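Long-range contacts in thioredoxin reductase (Streptomyces clavuligerus, PDB 4NTD), which is the FAD-binding flavoenzyme HlmI, which catalyses disulfide bond formation in natural products, consistent with a role in making holomycin: residues G30-V35 / A52-V57; I36-G41 / L58-A63. All blocks are in the same frame, centred on the assembly; numbering follows the deposited sequence. Where two conformers were deposited one is given.

Contact 1 (G30-V35 / A52-V57)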
ATOM      1  N   GLY A  30      28.369  -2.850   9.903  1.00 31.14           N
ATOM      2  CA  GLY A  30      27.535  -1.687  10.204  1.00 28.93           C
ATOM      3  C   GLY A  30      26.077  -1.986   9.908  1.00 25.75           C
ATOM      4  O   GLY A  30      25.768  -2.704   8.955  1.00 26.98           O
ATOM      5  N   ILE A  31      25.182  -1.443  10.730  1.00 22.66           N
ATOM      6  CA  ILE A  31      23.741  -1.617  10.540  1.00 20.23           C
ATOM      7  C   ILE A  31      23.242  -0.521   9.602  1.00 20.05           C
ATOM      8  O   ILE A  31      23.556   0.658   9.793  1.00 19.61           O
ATOM      9  CB  ILE A  31      22.988  -1.560  11.887  1.00 21.63           C
ATOM     10  CG1 ILE A  31      23.447  -2.708  12.797  1.00 24.83           C
ATOM     11  CG2 ILE A  31      21.479  -1.624  11.671  1.00 21.36           C
ATOM     12  CD1 ILE A  31      23.155  -2.483  14.265  1.00 27.62           C
ATOM     13  N   ASP A  32      22.475  -0.913   8.587  1.00 18.71           N
ATOM     14  CA  ASP A  32      21.977   0.032   7.589  1.00 18.59           C
ATOM     15  C   ASP A  32      20.648   0.653   8.000  1.00 16.85           C
ATOM     16  O   ASP A  32      20.457   1.862   7.858  1.00 17.75           O
ATOM     17  CB  ASP A  32      21.824  -0.655   6.231  1.00 18.91           C
ATOM     18  CG  ASP A  32      23.153  -1.074   5.637  1.00 21.25           C
ATOM     19  OD1 ASP A  32      24.074  -0.231   5.583  1.00 24.04           O
ATOM     20  OD2 ASP A  32      23.274  -2.243   5.218  1.00 22.29           O
ATOM     21  N   VAL A  33      19.729  -0.173   8.495  1.00 16.58           N
ATOM     22  CA  VAL A  33      18.393   0.294   8.867  1.00 16.03           C
ATOM     23  C   VAL A  33      17.917  -0.351  10.166  1.00 15.88           C
ATOM     24  O   VAL A  33      18.045  -1.561  10.350  1.00 16.53           O
ATOM     25  CB  VAL A  33      17.347  -0.015   7.770  1.00 17.50           C
ATOM     26  CG1 VAL A  33      16.050   0.738   8.043  1.00 17.39           C
ATOM     27  CG2 VAL A  33      17.883   0.335   6.388  1.00 17.21           C
ATOM     28  N   VAL A  34      17.380   0.473  11.063  1.00 15.73           N
ATOM     29  CA  VAL A  34      16.612  -0.023  12.198  1.00 15.83           C
ATOM     30  C   VAL A  34      15.138   0.278  11.938  1.00 15.24           C
ATOM     31  O   VAL A  34      14.759   1.431  11.706  1.00 15.89           O
ATOM     32  CB  VAL A  34      17.064   0.592  13.540  1.00 16.69           C
ATOM     33  CG1 VAL A  34      16.131   0.165  14.668  1.00 17.34           C
ATOM     34  CG2 VAL A  34      18.489   0.169  13.859  1.00 18.16           C
ATOM     35  N   VAL A  35      14.322  -0.771  11.959  1.00 15.27           N
ATOM     36  CA  VAL A  35      12.881  -0.649  11.792  1.00 15.19           C
ATOM     37  C   VAL A  35      12.254  -0.744  13.178  1.00 15.85           C
ATOM     38  O   VAL A  35      12.410  -1.754  13.868  1.00 16.45           O
ATOM     39  CB  VAL A  35      12.326  -1.751  10.865  1.00 15.37           C
ATOM     40  CG1 VAL A  35      10.819  -1.612  10.697  1.00 15.64           C
ATOM     41  CG2 VAL A  35      13.012  -1.696   9.506  1.00 16.82           C
ATOM     42  N   ALA A  52      17.301  -6.527  -0.459  1.00 15.46           N
ATOM     43  CA  ALA A  52      18.268  -5.604  -1.063  1.00 15.73           C
ATOM     44  C   ALA A  52      19.661  -5.678  -0.415  1.00 16.61           C
ATOM     45  O   ALA A  52      20.512  -4.819  -0.667  1.00 17.65           O
ATOM     46  CB  ALA A  52      17.732  -4.180  -1.014  1.00 16.00           C
ATOM     47  N   ARG A  53      19.867  -6.704   0.415  1.00 16.85           N
ATOM     48  CA  ARG A  53      21.155  -6.976   1.061  0.50 17.74           C
ATOM     49  C   ARG A  53      21.597  -5.867   2.022  1.00 18.03           C
ATOM     50  O   ARG A  53      22.789  -5.696   2.278  1.00 19.36           O
ATOM     51  CB  ARG A  53      22.245  -7.258   0.014  0.50 17.43           C
ATOM     52  CG  ARG A  53      21.830  -8.273  -1.041  0.50 18.15           C
ATOM     53  CD  ARG A  53      23.015  -8.758  -1.859  0.50 18.79           C
ATOM     54  NE  ARG A  53      23.837  -9.714  -1.122  0.50 21.13           N
ATOM     55  CZ  ARG A  53      25.025 -10.146  -1.529  0.50 22.82           C
ATOM     56  NH1 ARG A  53      25.539  -9.701  -2.667  0.50 23.36           N
ATOM     57  NH2 ARG A  53      25.703 -11.019  -0.797  0.50 23.43           N
ATOM     58  N   ARG A  54      20.630  -5.125   2.561  1.00 17.29           N
ATOM     59  CA  ARG A  54      20.907  -4.144   3.604  1.00 17.60           C
ATOM     60  C   ARG A  54      20.814  -4.862   4.943  1.00 18.47           C
ATOM     61  O   ARG A  54      19.983  -5.758   5.111  1.00 19.00           O
ATOM     62  CB  ARG A  54      19.906  -2.989   3.563  1.00 17.32           C
ATOM     63  CG  ARG A  54      19.915  -2.193   2.267  1.00 18.47           C
ATOM     64  CD  ARG A  54      21.240  -1.482   2.043  1.00 18.63           C
ATOM     65  NE  ARG A  54      21.210  -0.666   0.833  1.00 18.57           N
ATOM     66  CZ  ARG A  54      22.238   0.034   0.357  1.00 18.81           C
ATOM     67  NH1 ARG A  54      23.413   0.036   0.982  1.00 19.28           N
ATOM     68  NH2 ARG A  54      22.087   0.738  -0.760  1.00 19.90           N
ATOM     69  N   ARG A  55      21.675  -4.476   5.882  1.00 18.62           N
ATOM     70  CA  ARG A  55      21.663  -5.058   7.218  0.50 18.67           C
ATOM     71  C   ARG A  55      20.589  -4.372   8.061  1.00 18.14           C
ATOM     72  O   ARG A  55      20.691  -3.181   8.367  1.00 18.06           O
ATOM     73  CB  ARG A  55      23.047  -4.945   7.856  0.50 22.10           C
ATOM     74  CG  ARG A  55      24.105  -5.678   7.047  0.50 27.81           C
ATOM     75  CD  ARG A  55      23.579  -7.039   6.618  0.50 36.82           C
ATOM     76  NE  ARG A  55      23.947  -7.381   5.246  0.50 40.45           N
ATOM     77  CZ  ARG A  55      23.262  -8.232   4.488  0.50 41.54           C
ATOM     78  NH1 ARG A  55      22.175  -8.815   4.969  0.50 46.09           N
ATOM     79  NH2 ARG A  55      23.656  -8.495   3.250  0.50 44.65           N
ATOM     80  N   VAL A  56      19.560  -5.139   8.419  1.00 16.99           N
ATOM     81  CA  VAL A  56      18.378  -4.620   9.104  1.00 17.13           C
ATOM     82  C   VAL A  56      18.231  -5.231  10.493  1.00 17.54           C
ATOM     83  O   VAL A  56      18.383  -6.439  10.665  1.00 18.13           O
ATOM     84  CB  VAL A  56      17.100  -4.936   8.295  1.00 17.83           C
ATOM     85  CG1 VAL A  56      15.850  -4.433   9.011  1.00 18.99           C
ATOM     86  CG2 VAL A  56      17.195  -4.332   6.900  1.00 17.51           C
ATOM     87  N   VAL A  57      17.930  -4.382  11.474  1.00 17.60           N
ATOM     88  CA  VAL A  57      17.512  -4.828  12.800  1.00 17.59           C
ATOM     89  C   VAL A  57      16.112  -4.277  13.057  1.00 16.70           C
ATOM     90  O   VAL A  57      15.875  -3.082  12.887  1.00 17.39           O
ATOM     91  CB  VAL A  57      18.470  -4.341  13.907  1.00 18.51           C
ATOM     92  CG1 VAL A  57      17.973  -4.779  15.281  1.00 19.32           C
ATOM     93  CG2 VAL A  57      19.880  -4.860  13.661  1.00 19.23           C
TER
HETATM   94  O   HOH W   1      24.601  -1.840   2.676  1.00 31.04           O
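The beginnings of strands 31-36 and 56-60 lie side by side in parallel in the five-stranded FAD-domain sheet, and the R54-R55 lead-in is gripped by a carboxylate-to-backbone bond. V33 pairs with V56 and V34 with V57: V57 N donates to V33 O (3.0 Å) and V35 N to V57 O (2.9 Å). At the start D32 has a non-beta backbone (psi -45°), and R55 O accepts from both D32 N (2.9 Å) and V33 N (3.2 Å), an arrangement resembling a beta bulge. With CG beside its backbone N (chi1 -66°), D32 turns OD2 onto R55 N, 2.8 Å away; the N-H points almost straight at the anti side of that oxygen. The same OD2 takes a water proton, and the water accepts from R54 NH1. The carboxylate and the R54 guanidinium, nearly perpendicular in plane, are linked by this water, with the R54 CB and CD methylenes against OD2, while R54 is held directly by N320 and D327 of helix 305-338. An alanine in place of D32 would probably leave R55 N without this acceptor and cut the water link to R54, freeing the turn into the second strand to shift. Aliphatic contacts complete the pairing: I31 CD1 reaches V57 CG2 (4.1 Å), and V35 CG2 touches V56 CG1 (4.0 Å). Helix 40-51 packs on V33 and V56 through L49, L319 of helix 305-338 also touches V33, and strand 129-132 covers I31, V34 and V57.

Contact 2 (I36-G41 / L58-A63); sequences IGAGAG and LVDSGA. With FAD (flavin-adenine dinucleotide), chain C.
The D60 carboxylate is used on both faces and at one edge. A38 N approaches OD1 from one face (2.8 Å), G62 N approaches OD2 from the other (2.9 Å), closing an Asx turn, and the FAD ribose hydroxyl O3B donates to OD1 close to the carboxylate plane (2.7 Å). CG anti to the backbone N (chi1 177°) carries the acid across to A38, whose CB lies 3.6 Å from D60 CB and also touches L58 CD2. The adenine is sandwiched too: the I36 methyl CG2 sits beneath N1A (3.7 Å), while S61 OG lies over the opposite face and shares a hydrogen bond with O2B (2.7 Å), to which A63 N also donates. The strands pair for one last step, G37 N to V59 O (2.8 Å), before they diverge around the cofactor. G37 runs so close to the ribose that a CB there would clash with O4B, and one on G39 with O5B. G39 is the N-cap of the following helix, and G41 N in its first turn binds phosphate oxygen O2P (3.1 Å). A glycine-rich strand-turn-helix with an acid closing the second strand on the ribose is the Rossmann-type dinucleotide-binding motif, consistent with a GxGxxG pattern that begins at G37 and G39.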
ATOM      1  N   ILE A  36      11.568   0.321  13.586  1.00 15.37           N
ATOM      2  CA  ILE A  36      10.952   0.392  14.909  1.00 16.29           C
ATOM      3  C   ILE A  36       9.465   0.074  14.771  1.00 16.04           C
ATOM      4  O   ILE A  36       8.685   0.888  14.265  1.00 16.78           O
ATOM      5  CB  ILE A  36      11.169   1.773  15.561  1.00 16.66           C
ATOM      6  CG1 ILE A  36      12.664   2.123  15.560  1.00 17.93           C
ATOM      7  CG2 ILE A  36      10.620   1.778  16.984  1.00 17.04           C
ATOM      8  CD1 ILE A  36      12.985   3.531  16.010  1.00 19.14           C
ATOM      9  N   GLY A  37       9.092  -1.122  15.223  1.00 16.09           N
ATOM     10  CA  GLY A  37       7.743  -1.650  15.048  1.00 16.42           C
ATOM     11  C   GLY A  37       7.723  -2.705  13.958  1.00 15.88           C
ATOM     12  O   GLY A  37       8.221  -2.467  12.855  1.00 16.97           O
ATOM     13  N   ALA A  38       7.157  -3.868  14.272  1.00 16.38           N
ATOM     14  CA  ALA A  38       7.087  -4.989  13.337  1.00 16.52           C
ATOM     15  C   ALA A  38       5.649  -5.465  13.157  1.00 16.09           C
ATOM     16  O   ALA A  38       5.351  -6.661  13.249  1.00 17.18           O
ATOM     17  CB  ALA A  38       7.984  -6.129  13.800  1.00 17.20           C
ATOM     18  N   GLY A  39       4.757  -4.512  12.906  1.00 15.58           N
ATOM     19  CA  GLY A  39       3.469  -4.812  12.304  1.00 14.24           C
ATOM     20  C   GLY A  39       3.697  -5.000  10.814  1.00 14.29           C
ATOM     21  O   GLY A  39       4.839  -5.127  10.368  1.00 14.91           O
ATOM     22  N   ALA A  40       2.623  -5.006  10.034  1.00 14.23           N
ATOM     23  CA  ALA A  40       2.751  -5.196   8.587  1.00 14.20           C
ATOM     24  C   ALA A  40       3.607  -4.107   7.927  1.00 14.60           C
ATOM     25  O   ALA A  40       4.333  -4.383   6.971  1.00 15.16           O
ATOM     26  CB  ALA A  40       1.382  -5.266   7.933  1.00 15.91           C
ATOM     27  N   GLY A  41       3.523  -2.881   8.437  1.00 14.92           N
ATOM     28  CA  GLY A  41       4.318  -1.772   7.908  1.00 15.12           C
ATOM     29  C   GLY A  41       5.812  -2.009   8.039  1.00 14.10           C
ATOM     30  O   GLY A  41       6.543  -2.002   7.047  1.00 14.37           O
ATOM     31  N   LEU A  58      15.187  -5.152  13.442  1.00 16.31           N
ATOM     32  CA  LEU A  58      13.854  -4.727  13.857  1.00 16.65           C
ATOM     33  C   LEU A  58      13.765  -4.765  15.373  1.00 16.82           C
ATOM     34  O   LEU A  58      14.212  -5.728  15.996  1.00 17.57           O
ATOM     35  CB  LEU A  58      12.773  -5.638  13.278  1.00 17.34           C
ATOM     36  CG  LEU A  58      12.678  -5.705  11.753  1.00 17.42           C
ATOM     37  CD1 LEU A  58      13.460  -6.890  11.204  1.00 18.35           C
ATOM     38  CD2 LEU A  58      11.220  -5.757  11.321  1.00 19.18           C
ATOM     39  N   VAL A  59      13.194  -3.713  15.955  1.00 16.53           N
ATOM     40  CA  VAL A  59      12.884  -3.679  17.382  1.00 16.68           C
ATOM     41  C   VAL A  59      11.373  -3.505  17.515  1.00 16.49           C
ATOM     42  O   VAL A  59      10.812  -2.534  17.001  1.00 17.15           O
ATOM     43  CB  VAL A  59      13.612  -2.528  18.109  1.00 17.27           C
ATOM     44  CG1 VAL A  59      13.393  -2.625  19.614  1.00 17.26           C
ATOM     45  CG2 VAL A  59      15.102  -2.543  17.791  1.00 18.66           C
ATOM     46  N   ASP A  60      10.717  -4.449  18.187  1.00 15.80           N
ATOM     47  CA  ASP A  60       9.256  -4.452  18.290  1.00 15.98           C
ATOM     48  C   ASP A  60       8.790  -4.849  19.687  1.00 16.42           C
ATOM     49  O   ASP A  60       9.271  -5.830  20.251  1.00 16.76           O
ATOM     50  CB  ASP A  60       8.651  -5.404  17.259  1.00 16.74           C
ATOM     51  CG  ASP A  60       7.143  -5.489  17.365  1.00 16.37           C
ATOM     52  OD1 ASP A  60       6.455  -4.579  16.859  1.00 16.30           O
ATOM     53  OD2 ASP A  60       6.645  -6.464  17.964  1.00 18.15           O
ATOM     54  N   SER A  61       7.833  -4.097  20.225  1.00 16.77           N
ATOM     55  CA  SER A  61       7.375  -4.287  21.604  1.00 16.80           C
ATOM     56  C   SER A  61       6.229  -5.301  21.766  1.00 17.80           C
ATOM     57  O   SER A  61       5.776  -5.541  22.886  1.00 20.85           O
ATOM     58  CB  SER A  61       6.984  -2.938  22.219  1.00 18.57           C
ATOM     59  OG  SER A  61       5.946  -2.314  21.489  1.00 19.66           O
ATOM     60  N   GLY A  62       5.765  -5.884  20.663  1.00 18.37           N
ATOM     61  CA  GLY A  62       4.828  -7.013  20.705  1.00 19.60           C
ATOM     62  C   GLY A  62       3.369  -6.673  20.956  1.00 19.90           C
ATOM     63  O   GLY A  62       2.638  -7.477  21.538  1.00 21.88           O
ATOM     64  N   ALA A  63       2.932  -5.503  20.494  1.00 18.68           N
ATOM     65  CA  ALA A  63       1.562  -5.036  20.723  1.00 19.85           C
ATOM     66  C   ALA A  63       0.877  -4.583  19.427  1.00 18.87           C
ATOM     67  O   ALA A  63       0.612  -3.394  19.248  1.00 19.45           O
ATOM     68  CB  ALA A  63       1.567  -3.908  21.746  1.00 21.15           C
TER
HETATM   69  PA  FAD C 402       0.730  -2.149  14.088  1.00 15.00           P
HETATM   70  O1A FAD C 402       0.216  -3.363  13.361  1.00 15.51           O
HETATM   71  O2A FAD C 402      -0.060  -1.629  15.259  1.00 15.68           O
HETATM   72  O5B FAD C 402       2.219  -2.468  14.588  1.00 14.28           O
HETATM   73  C5B FAD C 402       2.965  -1.491  15.303  1.00 14.99           C
HETATM   74  C4B FAD C 402       4.024  -2.211  16.119  1.00 15.94           C
HETATM   75  O4B FAD C 402       4.940  -1.258  16.651  1.00 15.80           O
HETATM   76  C3B FAD C 402       3.433  -2.969  17.306  1.00 16.12           C
HETATM   77  O3B FAD C 402       3.770  -4.360  17.234  1.00 16.75           O
HETATM   78  C2B FAD C 402       4.040  -2.305  18.531  1.00 17.19           C
HETATM   79  O2B FAD C 402       4.337  -3.242  19.571  1.00 18.74           O
HETATM   80  C1B FAD C 402       5.302  -1.670  17.970  1.00 16.35           C
HETATM   81  N9A FAD C 402       5.838  -0.502  18.703  1.00 15.52           N
HETATM   82  C8A FAD C 402       5.182   0.633  19.008  1.00 16.31           C
HETATM   83  N7A FAD C 402       6.002   1.495  19.657  1.00 17.06           N
HETATM   84  C5A FAD C 402       7.206   0.908  19.765  1.00 16.00           C
HETATM   85  C6A FAD C 402       8.522   1.265  20.334  1.00 16.59           C
HETATM   86  N6A FAD C 402       8.702   2.459  20.941  1.00 18.15           N
HETATM   87  N1A FAD C 402       9.525   0.360  20.230  1.00 17.33           N
HETATM   88  C2A FAD C 402       9.355  -0.837  19.629  1.00 17.00           C
HETATM   89  N3A FAD C 402       8.182  -1.220  19.086  1.00 15.81           N
HETATM   90  C4A FAD C 402       7.096  -0.406  19.124  1.00 15.81           C
HETATM   91  N1  FAD C 402      -7.124  -3.882   9.532  1.00 14.43           N
HETATM   92  C2  FAD C 402      -7.392  -4.729   8.511  1.00 15.08           C
HETATM   93  O2  FAD C 402      -6.838  -4.515   7.414  1.00 15.49           O
HETATM   94  N3  FAD C 402      -8.225  -5.778   8.639  1.00 15.23           N
HETATM   95  C4  FAD C 402      -8.844  -6.060   9.799  1.00 14.87           C
HETATM   96  O4  FAD C 402      -9.616  -7.037   9.886  1.00 15.70           O
HETATM   97  C4X FAD C 402      -8.597  -5.188  10.972  1.00 14.41           C
HETATM   98  N5  FAD C 402      -9.177  -5.391  12.182  1.00 15.28           N
HETATM   99  C5X FAD C 402      -8.924  -4.549  13.219  1.00 15.23           C
HETATM  100  C6  FAD C 402      -9.532  -4.781  14.449  1.00 16.61           C
HETATM  101  C7  FAD C 402      -9.295  -3.942  15.534  1.00 17.26           C
HETATM  102  C7M FAD C 402      -9.965  -4.212  16.859  1.00 19.32           C
HETATM  103  C8  FAD C 402      -8.380  -2.783  15.381  1.00 17.06           C
HETATM  104  C8M FAD C 402      -8.117  -1.855  16.539  1.00 17.99           C
HETATM  105  C9  FAD C 402      -7.769  -2.543  14.155  1.00 16.39           C
HETATM  106  C9A FAD C 402      -8.005  -3.381  13.062  1.00 15.47           C
HETATM  107  N10 FAD C 402      -7.392  -3.161  11.801  1.00 14.78           N
HETATM  108  C10 FAD C 402      -7.676  -4.052  10.753  1.00 14.18           C
HETATM  109  C1' FAD C 402      -6.463  -2.053  11.540  1.00 14.35           C
HETATM  110  C2' FAD C 402      -5.038  -2.526  11.827  1.00 14.27           C
HETATM  111  O2' FAD C 402      -4.852  -2.626  13.246  1.00 15.90           O
HETATM  112  C3' FAD C 402      -3.994  -1.573  11.247  1.00 14.36           C
HETATM  113  O3' FAD C 402      -4.225  -1.415   9.842  1.00 15.21           O
HETATM  114  C4' FAD C 402      -2.558  -2.060  11.444  1.00 14.35           C
HETATM  115  O4' FAD C 402      -2.327  -2.467  12.798  1.00 16.05           O
HETATM  116  C5' FAD C 402      -1.547  -0.974  11.102  1.00 14.20           C
HETATM  117  O5' FAD C 402      -0.265  -1.576  10.935  1.00 13.88           O
HETATM  118  P   FAD C 402       1.071  -0.865  11.468  1.00 14.54           P
HETATM  119  O1P FAD C 402       1.014   0.599  11.129  1.00 15.26           O
HETATM  120  O2P FAD C 402       2.234  -1.711  11.014  1.00 14.88           O
HETATM  121  O3P FAD C 402       0.944  -0.898  13.085  1.00 14.88           O

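From the N terminus the chain runs through strand 31-36, turns at the glycines under the FAD phosphates, follows helix 40-51 back and re-enters the sheet as strand 56-60. Contact 1 closes this beta-alpha-beta crossover at the strand starts, beside the second subunit, which packs on A52, R53 and R54. Contact 2 closes it at the far ends, against the cofactor. Their segments alternate in sequence, so the two loops cross rather than nest, contact 1 enclosing the whole of helix 40-51 and contact 2 all but its first two residues. They join directly where V35 O probably accepts from V59 N and V34 CG1 packs on V59 CG2. Together they make one pair of strands that runs from the R53-R54 turn to the adenosine half of FAD.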